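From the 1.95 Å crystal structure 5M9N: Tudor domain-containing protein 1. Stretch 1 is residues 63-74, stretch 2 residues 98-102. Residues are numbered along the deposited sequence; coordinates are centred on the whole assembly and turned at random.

Stretch 1 63-74: ELQASLSKYCDQ
Stretch 2, residues 98-102: QWYRA

Stretch 1 is helical from Glu63 through at least Cys72, continuing a helix that begins earlier in the chain, and the strand 99-102 passes almost at right angles to it: the axes approach to 7.6 Å and their N-to-C directions differ by 101°. Helical phi/psi values stay near -64/-42 through Cys72, with i to i+4 backbone hydrogen bonds such as Leu68 N to Leu64 O (2.8 Å) and Cys72 N to Leu68 O (2.8 Å). The strand is extended, from -96/134 at Trp99 to -146/141 at Ala102. Register is set by Ser69 CA and Trp99 CA, 5.8 Å apart, and by Gln65 CA and Tyr100 CA at 6.5 Å.

Leu64, Leu68 and Cys72, spaced by one helical turn, all direct CA-to-CB toward the strand. Cys72 (chi1 m, -67°) lies over one face of the Trp99 indole. Its CB sits 3.6 Å from the centroid of the five-membered ring, only 5° off the normal, a CH-pi contact, while SG approaches Trp99 CD2 to 3.7 Å. Trp99, with chi1 m (-75°) and chi2 99°, thus lays its ring flat against this residue and buries the largest area of the contact.

Leu68 (m, -87°; chi2 t, 165°) brings CD1 to 3.7 Å from Arg101 CG and, equally, 3.7 Å from Trp99 O; its CB is 4.2 Å from Trp99 CB. Leu64 (t, p) places CD2 over one guanidinium face of Arg101, 3.4 Å from NE. Arg101 adopts m, t, m with chi4 -173°; its nitrogens are hydrogen-bonded elsewhere in the structure, leaving that face for apolar packing.

No direct hydrogen bond across the stretches is clear, but water 1 lies 2.8 Å from Gln65 O and 2.9 Å from Trp99 O, within hydrogen-bonding reach of both backbones. Tyr100 (m, -67°; chi2 -88°) points CA-to-CB away from the helix.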

# COMPACT_ATOMS: atom_id res chain seq x y z
N GLU A 63 15.35 -5.83 1.16
CA GLU A 63 15.78 -7.18 0.80
C GLU A 63 14.96 -7.76 -0.38
O GLU A 63 15.51 -8.32 -1.33
CB GLU A 63 15.68 -8.08 2.04
CG GLU A 63 15.51 -9.57 1.80
CD GLU A 63 16.01 -10.44 2.94
OE1 GLU A 63 16.26 -9.93 4.08
OE2 GLU A 63 16.18 -11.66 2.68
N LEU A 64 13.65 -7.58 -0.29
CA LEU A 64 12.75 -8.03 -1.38
C LEU A 64 13.10 -7.34 -2.66
O LEU A 64 13.25 -7.97 -3.70
CB LEU A 64 11.31 -7.72 -0.99
CG LEU A 64 10.23 -8.02 -2.02
CD1 LEU A 64 10.25 -9.48 -2.43
CD2 LEU A 64 8.89 -7.65 -1.43
N GLN A 65 13.20 -6.04 -2.60
CA GLN A 65 13.59 -5.21 -3.73
C GLN A 65 14.92 -5.61 -4.34
O GLN A 65 15.07 -5.57 -5.55
CB GLN A 65 13.63 -3.74 -3.31
CG GLN A 65 12.28 -3.21 -2.78
CD GLN A 65 11.22 -3.22 -3.87
OE1 GLN A 65 11.45 -2.60 -4.90
NE2 GLN A 65 10.10 -3.93 -3.66
N ALA A 66 15.90 -6.01 -3.52
CA ALA A 66 17.15 -6.54 -4.08
C ALA A 66 16.91 -7.86 -4.81
O ALA A 66 17.47 -8.08 -5.89
CB ALA A 66 18.18 -6.74 -2.97
N SER A 67 16.10 -8.73 -4.22
CA SER A 67 15.81 -10.01 -4.86
C SER A 67 15.05 -9.83 -6.16
O SER A 67 15.28 -10.54 -7.15
CB SER A 67 14.99 -10.88 -3.95
OG SER A 67 15.68 -11.12 -2.78
N LEU A 68 14.14 -8.87 -6.15
CA LEU A 68 13.31 -8.60 -7.34
C LEU A 68 14.17 -8.11 -8.52
O LEU A 68 13.95 -8.46 -9.65
CB LEU A 68 12.22 -7.58 -6.99
CG LEU A 68 10.92 -8.16 -6.42
CD1 LEU A 68 10.07 -7.05 -5.78
CD2 LEU A 68 10.12 -8.89 -7.50
N SER A 69 15.14 -7.26 -8.19
CA SER A 69 16.07 -6.67 -9.14
C SER A 69 16.95 -7.76 -9.71
O SER A 69 17.13 -7.84 -10.91
CB SER A 69 16.96 -5.65 -8.40
OG SER A 69 18.06 -5.29 -9.23
N LYS A 70 17.47 -8.62 -8.85
CA LYS A 70 18.27 -9.73 -9.30
C LYS A 70 17.51 -10.68 -10.22
O LYS A 70 18.04 -11.13 -11.24
CB LYS A 70 18.76 -10.48 -8.09
CG LYS A 70 19.68 -11.62 -8.45
CD LYS A 70 20.26 -12.24 -7.20
CE LYS A 70 21.13 -13.44 -7.56
NZ LYS A 70 21.66 -14.09 -6.31
N TYR A 71 16.27 -10.96 -9.86
CA TYR A 71 15.44 -11.91 -10.54
C TYR A 71 14.99 -11.35 -11.89
O TYR A 71 15.15 -12.03 -12.91
CB TYR A 71 14.23 -12.30 -9.66
CG TYR A 71 13.05 -12.85 -10.43
CD1 TYR A 71 13.00 -14.18 -10.85
CD2 TYR A 71 11.98 -12.02 -10.74
CE1 TYR A 71 11.91 -14.67 -11.57
CE2 TYR A 71 10.88 -12.49 -11.48
CZ TYR A 71 10.83 -13.81 -11.87
OH TYR A 71 9.74 -14.23 -12.56
N CYS A 72 14.45 -10.13 -11.90
CA CYS A 72 13.99 -9.53 -13.14
C CYS A 72 15.11 -9.29 -14.14
O CYS A 72 14.88 -9.42 -15.33
CB CYS A 72 13.19 -8.24 -12.90
SG CYS A 72 11.62 -8.56 -12.06
N ASP A 73 16.33 -9.04 -13.66
CA ASP A 73 17.49 -8.92 -14.57
C ASP A 73 17.87 -10.17 -15.36
O ASP A 73 18.51 -10.07 -16.40
CB ASP A 73 18.72 -8.39 -13.82
CG ASP A 73 18.55 -6.94 -13.41
OD1 ASP A 73 17.55 -6.29 -13.77
OD2 ASP A 73 19.39 -6.43 -12.67
N GLN A 74 17.48 -11.34 -14.88
CA GLN A 74 17.75 -12.59 -15.56
C GLN A 74 16.69 -13.00 -16.54
O GLN A 74 16.88 -14.01 -17.25
CB GLN A 74 17.90 -13.70 -14.57
CG GLN A 74 19.12 -13.51 -13.72
CD GLN A 74 19.20 -14.60 -12.71
OE1 GLN A 74 19.67 -15.69 -13.02
NE2 GLN A 74 18.67 -14.36 -11.52
N GLN A 98 13.08 0.79 -10.46
CA GLN A 98 13.31 -0.39 -9.68
C GLN A 98 12.06 -1.21 -9.81
O GLN A 98 11.04 -0.68 -10.13
CB GLN A 98 13.54 0.02 -8.24
CG GLN A 98 14.72 0.96 -8.07
CD GLN A 98 15.96 0.47 -8.78
OE1 GLN A 98 16.34 1.01 -9.82
NE2 GLN A 98 16.57 -0.60 -8.28
N TRP A 99 12.19 -2.49 -9.47
CA TRP A 99 11.18 -3.50 -9.61
C TRP A 99 10.44 -3.68 -8.26
O TRP A 99 11.06 -3.75 -7.21
CB TRP A 99 11.83 -4.79 -10.04
CG TRP A 99 12.22 -4.73 -11.52
CD1 TRP A 99 13.48 -4.46 -12.01
CD2 TRP A 99 11.38 -4.91 -12.65
NE1 TRP A 99 13.48 -4.48 -13.36
CE2 TRP A 99 12.21 -4.76 -13.79
CE3 TRP A 99 10.03 -5.22 -12.83
CZ2 TRP A 99 11.73 -4.89 -15.08
CZ3 TRP A 99 9.53 -5.33 -14.12
CH2 TRP A 99 10.40 -5.18 -15.25
N TYR A 100 9.12 -3.74 -8.34
CA TYR A 100 8.23 -3.82 -7.18
C TYR A 100 7.19 -4.87 -7.44
O TYR A 100 6.93 -5.18 -8.61
CB TYR A 100 7.60 -2.44 -6.92
CG TYR A 100 8.59 -1.38 -6.48
CD1 TYR A 100 8.93 -1.19 -5.16
CD2 TYR A 100 9.22 -0.60 -7.41
CE1 TYR A 100 9.93 -0.24 -4.78
CE2 TYR A 100 10.14 0.35 -7.08
CZ TYR A 100 10.52 0.52 -5.75
OH TYR A 100 11.41 1.50 -5.53
N ARG A 101 6.53 -5.34 -6.39
CA ARG A 101 5.38 -6.24 -6.55
C ARG A 101 4.11 -5.44 -6.86
O ARG A 101 3.83 -4.35 -6.34
CB ARG A 101 5.25 -7.14 -5.34
CG ARG A 101 6.51 -7.92 -5.08
CD ARG A 101 6.36 -8.96 -4.04
NE ARG A 101 5.82 -8.44 -2.77
CZ ARG A 101 5.73 -9.15 -1.67
NH1 ARG A 101 6.12 -10.40 -1.62
NH2 ARG A 101 5.22 -8.61 -0.60
N ALA A 102 3.34 -5.95 -7.84
CA ALA A 102 2.25 -5.16 -8.30
C ALA A 102 1.07 -6.04 -8.72
O ALA A 102 1.27 -7.12 -9.23
CB ALA A 102 2.67 -4.30 -9.46
O HOH W 1 13.85 -3.28 -6.72